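PDB 1R9D: glycerol dehydratase from Clostridium butyricum, which probably works as a lyase of the glycyl-radical enzyme family, removing water from glycerol without the help of coenzyme B12. Local coordinates for residues I35-K40 against D121-W126; E97-L101 against V324-I328; I456-T460 against A490-M495; M495-K500 against E623-Y627. All blocks are in the same frame, centred on the assembly; numbering follows the deposited sequence.

How the contacts relate
Following the chain from the N terminus, contacts 1 and 2 interlock: 35-40 comes first, then 97-101, then 121-126, which closes contact 1 over 80 intervening residues, and finally 324-328, which closes contact 2 over 222. Their segments therefore cross rather than nest, and they touch where Phe123 CE1 meets Leu98 CD1 at 3.9 Å. Contacts 3 and 4 follow in series on the long helix 484-516, closing over 29 and 122 residues, and share Met495. Contact 3 sets helix 453-461 against it, contact 4 the end of helix 607-624. Phe498 packs on Ile456 and Leu459, joining the two. Between contacts 2 and 4 the nearest atoms are about 17 Å apart.

Contact 1 of 4, residues I35-K40 against D121-W126; sequences ITESFK and DVFEYW
Two helix ends meet here in the pyruvate formate lyase-like part of the chain: helix 30-40 packs against the last turn of helix 113-125, with Phe39, Tyr125 and Trp126 packed together and a salt bridge between Lys40 and Asp121. The axes of the two short helical segments approach to 10.5 Å at a crossing angle of 39°, so the helices run roughly the same way, and the closest CA atoms are those of Thr36 and Val122, 6.4 Å apart. Residues 121-125 are alpha-helical, as is the backbone from Ile35; Trp126 follows with psi near 0°. Ile35 comes first, its CG2 4.0 Å from Trp126 CZ2. Thr36, in the m rotamer, puts OG1 2.9 Å from Trp126 NE1, accepting the indole hydrogen bond, while the same hydroxyl is also hydrogen-bonded to Ala32 O. Thr36 CG2 lies 3.9 Å from Tyr125 CB. Phe39 (chi1 off-well at -95°) has its CA-to-CB bond toward the other helix and receives the edge of Trp126 (m, chi2 93°) on its ring face, an edge-to-face pair with Phe39 and six-membered Trp126 ring centroids 4.8 Å apart and planes at 50°. Phe39 CB packs 3.9 Å from CE2 of Tyr125 (t), whose hydroxyl hydrogen-bonds to Glu43. Lys40, m then all t, brings CG to the Tyr125 ring in an off-centre CH-pi contact, 4.2 Å from the centroid. Lys40 NZ ends in a salt bridge, 2.8 Å from Asp121 OD2.

Contact 2 of 4, residues E97-L101 against V324-I328; sequences ELDRL and VRDEI
In the pyruvate formate lyase-like part of the chain, this loop-to-loop contact ties the capped turn into helix 329-332 to the end of helix 92-97, where a carboxylate receives a backbone NH. The nearest CA atoms, those of Glu97 and Asp326, are 7.6 Å apart. In 97-101, Arg100 N bonds back to Glu97 O at 3.0 Å, curling the chain so that Glu97 and Arg100 both reach across. Residues 324-328 start extended. Val324 (phi/psi -79/139) has its CA-to-CB bond toward the partner and sets CG2 4.4 Å from Leu101 CD2, a loose apolar touch. Arg325 (-132/160) has its CA-to-CB bond pointing away, and its carbonyl is hydrogen-bonded to Arg104, which also forms a salt bridge with Glu97 OE1. Asp326, still extended at -61/162 and in the p rotamer, precedes the turn; OD2 takes a weak capping bond from Ile328 N at 3.0 Å, and OD1 is hydrogen-bonded to Ser329 OG. Asp326 CA lies 3.5 Å from Glu97 OE2. At Glu327 phi/psi change to -59/-32, and its N donates to Glu97 OE2 at 2.9 Å, nearly straight at 172°. Glu327 is p, t; Arg100 is p, t, t with chi4 at -79°. Their side chains form a salt bridge along the guanidinium edge, with Arg100 NE 2.8 Å from Glu327 OE1 and a weak second bond from Arg100 NH2 to the same OE1 at 3.4 Å.

Contact 3 of 4, residues I456-T460 against A490-M495; sequences IVELT and AYKAQM
A buried, steeply crossed helix pair joins the short helix 453-461 to the early turns of the long helix 484-516. Both segments are regular alpha-helix; their axes approach to 8.9 Å at a crossing angle of 121°. The nearest CA pairs are Thr460 with Tyr491 at 5.4 Å and Ile456 with Gln494 at 6.2 Å. Ile456 (m, m) is the central apolar side chain: its CG2 lies 3.7 Å from Tyr491 CD1 and 3.8 Å from Gln494 CB, and its CG1 is 4.1 Å from Met495 SD. Val457 CG2 adds a contact with Tyr491 CE1 at 4.1 Å. Thr460, in m, donates from OG1 to Ile456 O, 2.6 Å, so the hydroxyl is satisfied within its own helix; Thr460 OG1 lies 3.3 Å from Tyr491 CA and Thr460 CG2 3.7 Å from Ala490 CB. Gln494 NE2 is held by Pro473 O, and Tyr491 OH by Gly616 O. Met495 and Tyr491 rest on Val619 of helix 607-624, while Phe451 of strand 449-452 packs against Ile456 and Met495.

Contact 4 of 4, residues M495-K500 against E623-Y627; sequences MEYFVK and EVNKY
Residues 495-500, a part of the long helix 484-516, are met by the end of helix 607-624 and the type I beta turn Val624-Tyr627. The closest CA pairs are Glu496 with Glu623 at 6.2 Å and Val499 with Val624 at 6.6 Å. Val499 (t) has its CA-to-CB bond toward the partner: its CG1 lies 3.8 Å from Glu623 CB, 4.0 Å from Val624 CG2 and 4.1 Å from Tyr627 CE1. Met495 sets out toward the partner, its CG 3.9 Å from Glu623 CG, then the t, p, p conformation carries its end away. Glu623, folded m, m, turns OE1 to Lys626 NZ in a 2.8 Å salt bridge, for which Lys626 is m and then t, t, t. Glu496, t, t, brings OE2 to within 3.9 Å of Lys626 NZ, a long salt bridge that completes a three-residue network. Tyr627 (m, chi2 84°) places OH 3.2 Å from Lys500 CB, while Lys500 (t, off at -142°, m, t) leads its end away; both residues also pack on Ile194 of the second subunit. A water donates to Glu496 O at 2.9 Å and Glu623 OE1 at 2.7 Å, and accepts from Tyr627 OH at 2.7 Å. The lysine charge probably offsets repulsion between the two carboxylates; apolar packing and a long salt bridge join the segments directly, the hydrogen-bonded link running through water.

Contact 1 of 4, residues I35-K40 against D121-W126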
# COMPACT_ATOMS: atom_id res chain seq x y z
N ILE A 35 -8.42 12.88 16.22
CA ILE A 35 -7.85 12.01 15.19
C ILE A 35 -6.33 12.20 15.13
O ILE A 35 -5.59 11.26 14.86
CB ILE A 35 -8.49 12.27 13.79
CG1 ILE A 35 -8.08 11.15 12.83
CG2 ILE A 35 -8.04 13.62 13.25
CD1 ILE A 35 -8.84 11.15 11.51
N THR A 36 -5.88 13.42 15.40
CA THR A 36 -4.45 13.73 15.39
C THR A 36 -3.76 12.97 16.53
O THR A 36 -2.68 12.40 16.35
CB THR A 36 -4.20 15.25 15.57
OG1 THR A 36 -4.78 15.96 14.47
CG2 THR A 36 -2.71 15.56 15.64
N GLU A 37 -4.40 12.96 17.69
CA GLU A 37 -3.87 12.27 18.86
C GLU A 37 -3.79 10.76 18.60
O GLU A 37 -2.80 10.12 18.95
CB GLU A 37 -4.76 12.55 20.07
CG GLU A 37 -4.56 11.61 21.25
CD GLU A 37 -5.29 12.08 22.50
OE1 GLU A 37 -6.48 12.46 22.40
OE2 GLU A 37 -4.67 12.06 23.59
N SER A 38 -4.83 10.21 17.98
CA SER A 38 -4.85 8.78 17.68
C SER A 38 -3.77 8.39 16.69
O SER A 38 -3.01 7.44 16.93
CB SER A 38 -6.22 8.36 17.15
OG SER A 38 -6.27 6.96 16.91
N PHE A 39 -3.68 9.10 15.57
CA PHE A 39 -2.67 8.79 14.56
C PHE A 39 -1.24 8.85 15.09
O PHE A 39 -0.37 8.08 14.66
CB PHE A 39 -2.81 9.72 13.35
CG PHE A 39 -3.64 9.15 12.23
CD1 PHE A 39 -4.98 8.83 12.44
CD2 PHE A 39 -3.08 8.90 10.98
CE1 PHE A 39 -5.75 8.27 11.41
CE2 PHE A 39 -3.83 8.34 9.95
CZ PHE A 39 -5.17 8.03 10.17
N LYS A 40 -0.98 9.74 16.04
CA LYS A 40 0.35 9.86 16.62
C LYS A 40 0.72 8.60 17.38
O LYS A 40 1.90 8.31 17.57
CB LYS A 40 0.41 11.06 17.57
CG LYS A 40 0.49 12.41 16.86
CD LYS A 40 0.60 13.55 17.86
CE LYS A 40 0.73 14.89 17.15
NZ LYS A 40 0.76 16.03 18.10
N ASP A 121 -1.32 22.72 15.95
CA ASP A 121 -0.65 21.42 16.02
C ASP A 121 -1.20 20.45 14.97
O ASP A 121 -0.47 19.60 14.46
CB ASP A 121 -0.83 20.80 17.41
CG ASP A 121 -0.05 19.51 17.56
OD1 ASP A 121 1.20 19.56 17.52
OD2 ASP A 121 -0.68 18.44 17.70
N VAL A 122 -2.48 20.58 14.66
CA VAL A 122 -3.11 19.72 13.67
C VAL A 122 -2.45 19.94 12.31
O VAL A 122 -2.04 18.99 11.64
CB VAL A 122 -4.63 20.01 13.56
CG1 VAL A 122 -5.26 19.13 12.49
CG2 VAL A 122 -5.29 19.75 14.90
N PHE A 123 -2.34 21.21 11.90
CA PHE A 123 -1.72 21.56 10.63
C PHE A 123 -0.28 21.04 10.59
O PHE A 123 0.19 20.57 9.56
CB PHE A 123 -1.71 23.08 10.43
CG PHE A 123 -3.07 23.71 10.40
CD1 PHE A 123 -3.31 24.92 11.05
CD2 PHE A 123 -4.12 23.10 9.72
CE1 PHE A 123 -4.57 25.51 11.02
CE2 PHE A 123 -5.39 23.69 9.68
CZ PHE A 123 -5.61 24.90 10.33
N GLU A 124 0.41 21.14 11.72
CA GLU A 124 1.79 20.69 11.80
C GLU A 124 1.93 19.18 11.63
O GLU A 124 2.77 18.71 10.87
CB GLU A 124 2.41 21.11 13.13
CG GLU A 124 3.90 20.82 13.24
CD GLU A 124 4.47 21.21 14.59
OE1 GLU A 124 4.28 22.37 15.01
OE2 GLU A 124 5.12 20.35 15.23
N TYR A 125 1.11 18.41 12.33
CA TYR A 125 1.21 16.96 12.23
C TYR A 125 0.86 16.41 10.85
O TYR A 125 1.61 15.61 10.29
CB TYR A 125 0.30 16.26 13.24
CG TYR A 125 0.32 14.75 13.05
CD1 TYR A 125 1.41 13.99 13.46
CD2 TYR A 125 -0.72 14.10 12.37
CE1 TYR A 125 1.48 12.62 13.21
CE2 TYR A 125 -0.66 12.72 12.11
CZ TYR A 125 0.44 11.99 12.53
OH TYR A 125 0.52 10.65 12.27
N TRP A 126 -0.28 16.83 10.30
CA TRP A 126 -0.73 16.31 9.01
C TRP A 126 -0.01 16.78 7.76
O TRP A 126 -0.36 16.38 6.66
CB TRP A 126 -2.23 16.56 8.86
CG TRP A 126 -3.04 15.79 9.84
CD1 TRP A 126 -3.47 16.23 11.06
CD2 TRP A 126 -3.50 14.44 9.71
NE1 TRP A 126 -4.17 15.23 11.70
CE2 TRP A 126 -4.20 14.12 10.89
CE3 TRP A 126 -3.38 13.47 8.71
CZ2 TRP A 126 -4.79 12.87 11.11
CZ3 TRP A 126 -3.96 12.22 8.92
CH2 TRP A 126 -4.66 11.93 10.11

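Contact 2 of 4, residues E97-L101 against V324-I328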
# COMPACT_ATOMS: atom_id res chain seq x y z
N GLU A 97 -7.43 30.17 5.40
CA GLU A 97 -8.66 30.93 5.57
C GLU A 97 -9.16 31.15 6.99
O GLU A 97 -10.25 31.70 7.18
CB GLU A 97 -9.78 30.26 4.77
CG GLU A 97 -9.60 30.30 3.28
CD GLU A 97 -10.68 29.53 2.56
OE1 GLU A 97 -11.86 29.67 2.95
OE2 GLU A 97 -10.35 28.79 1.62
N LEU A 98 -8.39 30.71 7.98
CA LEU A 98 -8.80 30.85 9.37
C LEU A 98 -9.37 32.21 9.76
O LEU A 98 -10.38 32.28 10.46
CB LEU A 98 -7.62 30.56 10.30
CG LEU A 98 -7.21 29.10 10.52
CD1 LEU A 98 -6.07 29.06 11.53
CD2 LEU A 98 -8.39 28.29 11.03
N ASP A 99 -8.75 33.28 9.29
CA ASP A 99 -9.20 34.62 9.66
C ASP A 99 -10.22 35.31 8.77
O ASP A 99 -10.55 36.48 9.01
CB ASP A 99 -7.98 35.52 9.86
CG ASP A 99 -7.01 34.96 10.88
OD1 ASP A 99 -7.47 34.47 11.93
OD2 ASP A 99 -5.78 35.00 10.64
N ARG A 100 -10.72 34.63 7.74
CA ARG A 100 -11.72 35.27 6.90
C ARG A 100 -12.97 34.44 6.68
O ARG A 100 -13.82 34.78 5.85
CB ARG A 100 -11.11 35.70 5.55
CG ARG A 100 -10.46 34.61 4.71
CD ARG A 100 -10.10 35.18 3.34
NE ARG A 100 -9.51 34.20 2.44
CZ ARG A 100 -8.24 33.80 2.50
NH1 ARG A 100 -7.42 34.29 3.41
NH2 ARG A 100 -7.79 32.90 1.63
N LEU A 101 -13.11 33.35 7.44
CA LEU A 101 -14.29 32.50 7.33
C LEU A 101 -15.53 33.28 7.76
O LEU A 101 -16.61 33.10 7.19
CB LEU A 101 -14.14 31.26 8.22
CG LEU A 101 -13.18 30.16 7.77
CD1 LEU A 101 -13.09 29.09 8.84
CD2 LEU A 101 -13.67 29.56 6.46
N VAL A 324 -17.79 22.51 6.40
CA VAL A 324 -17.06 23.68 5.93
C VAL A 324 -16.14 23.27 4.77
O VAL A 324 -15.52 22.19 4.79
CB VAL A 324 -16.23 24.33 7.07
CG1 VAL A 324 -15.14 23.37 7.54
CG2 VAL A 324 -15.62 25.63 6.59
N ARG A 325 -16.06 24.12 3.75
CA ARG A 325 -15.23 23.86 2.57
C ARG A 325 -14.41 25.11 2.25
O ARG A 325 -14.77 26.21 2.67
CB ARG A 325 -16.10 23.53 1.35
CG ARG A 325 -17.12 22.41 1.55
CD ARG A 325 -17.81 22.07 0.23
NE ARG A 325 -18.75 20.96 0.35
CZ ARG A 325 -19.96 21.04 0.89
NH1 ARG A 325 -20.42 22.19 1.36
NH2 ARG A 325 -20.73 19.96 0.95
N ASP A 326 -13.32 24.94 1.50
CA ASP A 326 -12.49 26.08 1.14
C ASP A 326 -13.33 27.08 0.33
O ASP A 326 -14.39 26.73 -0.21
CB ASP A 326 -11.27 25.64 0.33
CG ASP A 326 -11.63 25.04 -1.01
OD1 ASP A 326 -11.89 23.82 -1.07
OD2 ASP A 326 -11.66 25.80 -2.00
N GLU A 327 -12.85 28.32 0.23
CA GLU A 327 -13.59 29.37 -0.47
C GLU A 327 -13.94 29.13 -1.94
O GLU A 327 -14.97 29.60 -2.41
CB GLU A 327 -12.89 30.73 -0.32
CG GLU A 327 -11.41 30.74 -0.63
CD GLU A 327 -10.78 32.09 -0.31
OE1 GLU A 327 -11.10 32.66 0.76
OE2 GLU A 327 -9.97 32.57 -1.12
N ILE A 328 -13.09 28.41 -2.66
CA ILE A 328 -13.37 28.12 -4.06
C ILE A 328 -14.41 27.01 -4.16
O ILE A 328 -15.41 27.14 -4.87
CB ILE A 328 -12.09 27.71 -4.82
CG1 ILE A 328 -11.08 28.87 -4.79
CG2 ILE A 328 -12.42 27.35 -6.26
CD1 ILE A 328 -11.62 30.17 -5.37

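Contact 3 of 4, residues I456-T460 against A490-M495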
# COMPACT_ATOMS: atom_id res chain seq x y z
N ILE A 456 -14.53 24.12 -23.76
CA ILE A 456 -14.07 23.31 -24.88
C ILE A 456 -14.42 24.02 -26.19
O ILE A 456 -13.67 23.96 -27.16
CB ILE A 456 -14.69 21.88 -24.84
CG1 ILE A 456 -14.26 21.16 -23.56
CG2 ILE A 456 -14.24 21.08 -26.06
CD1 ILE A 456 -12.74 21.01 -23.39
N VAL A 457 -15.57 24.69 -26.22
CA VAL A 457 -15.96 25.42 -27.43
C VAL A 457 -14.99 26.59 -27.62
O VAL A 457 -14.53 26.84 -28.72
CB VAL A 457 -17.40 25.97 -27.32
CG1 VAL A 457 -17.69 26.89 -28.50
CG2 VAL A 457 -18.40 24.83 -27.30
N GLU A 458 -14.68 27.28 -26.53
CA GLU A 458 -13.76 28.42 -26.57
C GLU A 458 -12.38 27.97 -27.06
O GLU A 458 -11.75 28.65 -27.88
CB GLU A 458 -13.65 29.05 -25.18
CG GLU A 458 -12.74 30.28 -25.10
CD GLU A 458 -12.76 30.95 -23.74
OE1 GLU A 458 -12.12 32.02 -23.60
OE2 GLU A 458 -13.40 30.42 -22.80
N LEU A 459 -11.91 26.83 -26.56
CA LEU A 459 -10.61 26.31 -26.96
C LEU A 459 -10.61 25.77 -28.39
O LEU A 459 -9.55 25.69 -29.01
CB LEU A 459 -10.16 25.22 -25.99
CG LEU A 459 -9.76 25.72 -24.60
CD1 LEU A 459 -9.48 24.54 -23.69
CD2 LEU A 459 -8.52 26.62 -24.71
N THR A 460 -11.77 25.40 -28.90
CA THR A 460 -11.86 24.91 -30.27
C THR A 460 -11.66 26.11 -31.19
O THR A 460 -10.89 26.07 -32.15
CB THR A 460 -13.23 24.27 -30.57
OG1 THR A 460 -13.46 23.18 -29.67
CG2 THR A 460 -13.27 23.74 -32.00
N ALA A 490 -12.36 19.22 -34.40
CA ALA A 490 -11.47 19.93 -33.50
C ALA A 490 -12.07 19.93 -32.09
O ALA A 490 -11.36 19.79 -31.10
CB ALA A 490 -11.28 21.36 -33.98
N TYR A 491 -13.39 20.09 -32.03
CA TYR A 491 -14.13 20.09 -30.77
C TYR A 491 -13.89 18.75 -30.07
O TYR A 491 -13.59 18.71 -28.87
CB TYR A 491 -15.62 20.27 -31.06
CG TYR A 491 -16.57 20.09 -29.89
CD1 TYR A 491 -16.63 21.02 -28.86
CD2 TYR A 491 -17.45 19.01 -29.86
CE1 TYR A 491 -17.55 20.87 -27.81
CE2 TYR A 491 -18.37 18.85 -28.82
CZ TYR A 491 -18.41 19.79 -27.80
OH TYR A 491 -19.33 19.64 -26.79
N LYS A 492 -14.01 17.66 -30.82
CA LYS A 492 -13.79 16.33 -30.27
C LYS A 492 -12.35 16.14 -29.79
O LYS A 492 -12.12 15.47 -28.78
CB LYS A 492 -14.15 15.27 -31.32
CG LYS A 492 -13.94 13.82 -30.86
CD LYS A 492 -14.62 12.86 -31.83
CE LYS A 492 -14.32 11.41 -31.51
NZ LYS A 492 -12.94 11.01 -31.93
N ALA A 493 -11.40 16.72 -30.51
CA ALA A 493 -9.99 16.61 -30.14
C ALA A 493 -9.69 17.33 -28.83
O ALA A 493 -8.89 16.84 -28.01
CB ALA A 493 -9.11 17.16 -31.25
N GLN A 494 -10.30 18.49 -28.63
CA GLN A 494 -10.10 19.24 -27.39
C GLN A 494 -10.75 18.46 -26.24
O GLN A 494 -10.18 18.32 -25.16
CB GLN A 494 -10.72 20.63 -27.47
CG GLN A 494 -10.02 21.61 -28.40
CD GLN A 494 -8.59 21.93 -27.98
OE1 GLN A 494 -8.28 22.03 -26.79
NE2 GLN A 494 -7.72 22.12 -28.97
N MET A 495 -11.97 17.97 -26.48
CA MET A 495 -12.71 17.21 -25.48
C MET A 495 -11.90 16.00 -25.04
O MET A 495 -11.76 15.73 -23.84
CB MET A 495 -14.05 16.74 -26.07
CG MET A 495 -15.03 16.15 -25.06
SD MET A 495 -15.80 17.39 -24.00
CE MET A 495 -17.04 18.10 -25.12

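Contact 4 of 4, residues M495-K500 against E623-Y627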
# COMPACT_ATOMS: atom_id res chain seq x y z
N MET A 495 -11.97 17.97 -26.48
CA MET A 495 -12.71 17.21 -25.48
C MET A 495 -11.90 16.00 -25.04
O MET A 495 -11.76 15.73 -23.84
CB MET A 495 -14.05 16.74 -26.07
CG MET A 495 -15.03 16.15 -25.06
SD MET A 495 -15.80 17.39 -24.00
CE MET A 495 -17.04 18.10 -25.12
N GLU A 496 -11.36 15.27 -26.01
CA GLU A 496 -10.58 14.07 -25.74
C GLU A 496 -9.40 14.31 -24.81
O GLU A 496 -9.16 13.53 -23.87
CB GLU A 496 -10.07 13.49 -27.06
CG GLU A 496 -9.10 12.33 -26.91
CD GLU A 496 -8.64 11.80 -28.25
OE1 GLU A 496 -8.17 12.62 -29.08
OE2 GLU A 496 -8.74 10.58 -28.48
N TYR A 497 -8.65 15.38 -25.06
CA TYR A 497 -7.48 15.70 -24.26
C TYR A 497 -7.81 16.00 -22.80
O TYR A 497 -7.21 15.43 -21.89
CB TYR A 497 -6.74 16.90 -24.86
CG TYR A 497 -5.48 17.27 -24.11
CD1 TYR A 497 -4.31 16.53 -24.28
CD2 TYR A 497 -5.46 18.32 -23.19
CE1 TYR A 497 -3.15 16.83 -23.57
CE2 TYR A 497 -4.30 18.63 -22.47
CZ TYR A 497 -3.15 17.88 -22.67
OH TYR A 497 -2.00 18.16 -21.96
N PHE A 498 -8.76 16.90 -22.57
CA PHE A 498 -9.10 17.26 -21.20
C PHE A 498 -9.88 16.20 -20.43
O PHE A 498 -9.72 16.09 -19.22
CB PHE A 498 -9.81 18.61 -21.19
CG PHE A 498 -8.91 19.76 -21.53
CD1 PHE A 498 -7.97 20.22 -20.61
CD2 PHE A 498 -8.94 20.33 -22.80
CE1 PHE A 498 -7.07 21.24 -20.95
CE2 PHE A 498 -8.03 21.35 -23.15
CZ PHE A 498 -7.10 21.80 -22.22
N VAL A 499 -10.72 15.43 -21.12
CA VAL A 499 -11.45 14.38 -20.42
C VAL A 499 -10.44 13.33 -19.97
O VAL A 499 -10.56 12.78 -18.88
CB VAL A 499 -12.52 13.72 -21.32
CG1 VAL A 499 -13.12 12.51 -20.62
CG2 VAL A 499 -13.64 14.72 -21.62
N LYS A 500 -9.44 13.07 -20.80
CA LYS A 500 -8.42 12.09 -20.45
C LYS A 500 -7.73 12.47 -19.14
O LYS A 500 -7.58 11.64 -18.24
CB LYS A 500 -7.36 11.98 -21.56
CG LYS A 500 -6.33 10.89 -21.30
CD LYS A 500 -4.93 11.30 -21.73
CE LYS A 500 -4.84 11.61 -23.21
NZ LYS A 500 -3.45 11.98 -23.59
N GLU A 623 -16.45 10.20 -24.52
CA GLU A 623 -15.08 10.23 -24.03
C GLU A 623 -15.02 9.64 -22.62
O GLU A 623 -14.17 8.81 -22.33
CB GLU A 623 -14.53 11.67 -24.01
CG GLU A 623 -14.27 12.30 -25.37
CD GLU A 623 -13.39 11.45 -26.27
OE1 GLU A 623 -12.37 10.91 -25.78
OE2 GLU A 623 -13.70 11.34 -27.47
N VAL A 624 -15.93 10.08 -21.75
CA VAL A 624 -15.96 9.59 -20.38
C VAL A 624 -16.07 8.06 -20.31
O VAL A 624 -15.39 7.42 -19.50
CB VAL A 624 -17.13 10.22 -19.58
CG1 VAL A 624 -17.23 9.60 -18.19
CG2 VAL A 624 -16.92 11.73 -19.46
N ASN A 625 -16.92 7.49 -21.16
CA ASN A 625 -17.11 6.03 -21.19
C ASN A 625 -15.85 5.21 -21.47
O ASN A 625 -15.82 4.01 -21.19
CB ASN A 625 -18.17 5.65 -22.24
CG ASN A 625 -19.58 5.79 -21.72
OD1 ASN A 625 -19.81 6.07 -20.54
ND2 ASN A 625 -20.55 5.59 -22.61
N LYS A 626 -14.82 5.84 -22.01
CA LYS A 626 -13.58 5.13 -22.34
C LYS A 626 -12.74 4.71 -21.14
O LYS A 626 -11.90 3.81 -21.26
CB LYS A 626 -12.69 6.00 -23.22
CG LYS A 626 -13.22 6.29 -24.61
CD LYS A 626 -12.35 7.34 -25.27
CE LYS A 626 -12.78 7.62 -26.71
NZ LYS A 626 -11.88 8.63 -27.33
N TYR A 627 -12.97 5.34 -20.00
CA TYR A 627 -12.15 5.09 -18.81
C TYR A 627 -12.65 4.13 -17.73
O TYR A 627 -13.84 3.91 -17.58
CB TYR A 627 -11.82 6.44 -18.17
CG TYR A 627 -11.16 7.36 -19.16
CD1 TYR A 627 -11.92 8.14 -20.04
CD2 TYR A 627 -9.77 7.37 -19.31
CE1 TYR A 627 -11.31 8.89 -21.06
CE2 TYR A 627 -9.15 8.11 -20.32
CZ TYR A 627 -9.93 8.86 -21.19
OH TYR A 627 -9.32 9.54 -22.22
O HOH W 1 -10.86 11.26 -23.53